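Local coordinates for Trp Repressor Binding Protein (Bacillus subtilis, PDB 1RLI), which is a putative NAD(P)H-dependent, FMN-containing oxidoreductase of the SsuE family, with a flavodoxin-like fold, at the interface of chains A and B. Sequence-based numbering; all coordinates share one arbitrary frame. Chains: chain A/B, Trp Repressor Binding Protein.

The interface of chains A and B. Residues chain A 87-88, 91-92; chain B 87-88, 91-92, 95.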
ATOM      1  N   SER A  87       8.553  10.234 -12.422  1.00 15.43           N
ATOM      2  CA  SER A  87       8.577  10.639 -13.830  1.00 17.91           C
ATOM      3  C   SER A  87       9.220   9.504 -14.646  1.00 18.02           C
ATOM      4  O   SER A  87       9.928   8.655 -14.095  1.00 15.56           O
ATOM      5  CB  SER A  87       9.405  11.919 -14.000  1.00 19.15           C
ATOM      6  OG  SER A  87      10.778  11.658 -13.826  1.00 17.41           O
ATOM      7  N   GLY A  88       8.970   9.492 -15.952  1.00 16.50           N
ATOM      8  CA  GLY A  88       9.573   8.479 -16.802  1.00 17.95           C
ATOM      9  C   GLY A  88      11.081   8.643 -16.813  1.00 16.12           C
ATOM     10  O   GLY A  88      11.825   7.673 -16.907  1.00 18.84           O
ATOM     11  N   LYS A  91      12.457   7.135 -13.648  1.00 18.13           N
ATOM     12  CA  LYS A  91      12.290   5.688 -13.748  1.00 18.19           C
ATOM     13  C   LYS A  91      13.415   5.096 -14.596  1.00 18.80           C
ATOM     14  O   LYS A  91      14.058   4.129 -14.175  1.00 18.70           O
ATOM     15  CB  LYS A  91      10.929   5.355 -14.377  1.00 17.77           C
ATOM     16  CG  LYS A  91      10.731   3.862 -14.743  1.00 18.30           C
ATOM     17  CD  LYS A  91      10.932   2.953 -13.539  1.00 20.96           C
ATOM     18  CE  LYS A  91      10.350   1.557 -13.828  1.00 20.02           C
ATOM     19  NZ  LYS A  91      10.721   0.616 -12.750  1.00 21.91           N
ATOM     20  N   LEU A  92      13.674   5.680 -15.769  1.00 19.86           N
ATOM     21  CA  LEU A  92      14.741   5.159 -16.630  1.00 20.51           C
ATOM     22  C   LEU A  92      16.123   5.222 -15.961  1.00 19.13           C
ATOM     23  O   LEU A  92      16.967   4.346 -16.168  1.00 20.39           O
ATOM     24  CB  LEU A  92      14.781   5.918 -17.956  1.00 21.34           C
ATOM     25  CG  LEU A  92      13.578   5.699 -18.880  1.00 23.87           C
ATOM     26  CD1 LEU A  92      13.828   6.405 -20.201  1.00 28.35           C
ATOM     27  CD2 LEU A  92      13.338   4.216 -19.113  1.00 26.05           C
TER
ATOM     28  N   SER B  87       8.042  -2.133 -15.870  1.00 15.90           N
ATOM     29  CA  SER B  87       9.207  -1.991 -16.734  1.00 15.68           C
ATOM     30  C   SER B  87       9.337  -0.569 -17.287  1.00 16.78           C
ATOM     31  O   SER B  87       8.395   0.210 -17.241  1.00 14.21           O
ATOM     32  CB  SER B  87       9.112  -2.993 -17.895  1.00 16.03           C
ATOM     33  OG  SER B  87       8.126  -2.603 -18.830  1.00 14.25           O
ATOM     34  N   GLY B  88      10.522  -0.226 -17.791  1.00 16.02           N
ATOM     35  CA  GLY B  88      10.702   1.089 -18.376  1.00 17.47           C
ATOM     36  C   GLY B  88       9.767   1.253 -19.567  1.00 15.75           C
ATOM     37  O   GLY B  88       9.173   2.319 -19.757  1.00 17.06           O
ATOM     38  N   LYS B  91       6.115   1.790 -18.338  1.00 12.53           N
ATOM     39  CA  LYS B  91       5.988   3.094 -17.659  1.00 11.69           C
ATOM     40  C   LYS B  91       5.904   4.238 -18.686  1.00 13.89           C
ATOM     41  O   LYS B  91       5.050   5.119 -18.561  1.00 11.98           O
ATOM     42  CB  LYS B  91       7.173   3.318 -16.708  1.00 13.69           C
ATOM     43  CG  LYS B  91       7.295   4.724 -16.121  1.00 14.47           C
ATOM     44  CD  LYS B  91       6.087   5.098 -15.286  1.00 16.86           C
ATOM     45  CE  LYS B  91       6.329   6.433 -14.571  1.00 17.68           C
ATOM     46  NZ  LYS B  91       5.058   6.939 -13.974  1.00 14.81           N
ATOM     47  N   LEU B  92       6.751   4.218 -19.720  1.00 14.59           N
ATOM     48  CA  LEU B  92       6.695   5.288 -20.718  1.00 15.93           C
ATOM     49  C   LEU B  92       5.414   5.187 -21.549  1.00 16.11           C
ATOM     50  O   LEU B  92       4.866   6.211 -21.996  1.00 15.21           O
ATOM     51  CB  LEU B  92       7.939   5.253 -21.630  1.00 18.42           C
ATOM     52  CG  LEU B  92       9.120   6.113 -21.141  1.00 23.86           C
ATOM     53  CD1 LEU B  92       9.540   5.699 -19.718  1.00 24.88           C
ATOM     54  CD2 LEU B  92      10.283   5.990 -22.127  1.00 24.68           C
ATOM     55  N   ASP B  95       2.590   6.528 -19.268  1.00 12.79           N
ATOM     56  CA  ASP B  95       2.758   7.968 -19.068  1.00 13.89           C
ATOM     57  C   ASP B  95       2.235   8.741 -20.292  1.00 15.44           C
ATOM     58  O   ASP B  95       1.710   9.851 -20.148  1.00 15.28           O
ATOM     59  CB  ASP B  95       4.229   8.364 -18.866  1.00 15.41           C
ATOM     60  CG  ASP B  95       4.751   8.092 -17.447  1.00 19.83           C
ATOM     61  OD1 ASP B  95       3.970   7.717 -16.551  1.00 17.68           O
ATOM     62  OD2 ASP B  95       5.972   8.279 -17.251  1.00 17.80           O
TER
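A:Lys91 and B:Lys91 meet through the aliphatic parts of their side chains, CG of A:Lys91 lying 3.8 Å from CG of B:Lys91, in a two-fold symmetric helix-to-helix contact of this flavodoxin-like protein of the NADPH-dependent FMN reductase (SsuE) family. Helix 88-95 of each chain supplies the surface, and the contact is a patch of a larger interface; the symmetry is compatible with a physiological dimer but does not prove one. The two lysine chains run obliquely past each other, each with CG anti to its own backbone N (chi1 171° in A:Lys91). A bend at chi2, 56° in A:Lys91 and 61° in B:Lys91, then carries each ammonium away from the shared CG pair and towards the start of the opposite helix. There CE of A:Lys91 comes to 4.2 Å from the carbonyl O of B:Ser87, and CE of B:Lys91 lies beside the backbone of A:Ser87.

Beside the lysines, A:Leu92 and B:Leu92 cross at about a right angle, with CD1 of A:Leu92 4.1 Å from CD2 of B:Leu92. The other methyl of the chain B leucine, CD1, rests 4.0 Å from CA of A:Gly88, where the absence of a side chain probably allows the close approach. CD2 of A:Leu92 approaches CA of B:Gly88 at 4.2 Å in the corresponding way, but the leucine rotamers differ, so the symmetry is imperfect at the methyls.

One turn further along the same helix, B:Asp95 holds the end of the B:Lys91 chain: NZ of B:Lys91 forms a salt-bridging hydrogen bond of 2.9 Å to carboxylate OD1 of B:Asp95, on its syn lone pair. OD2 lies 3.5 Å from N of A:Gly88, a proximity rather than a hydrogen bond, where the helix dipole may favour its negative charge.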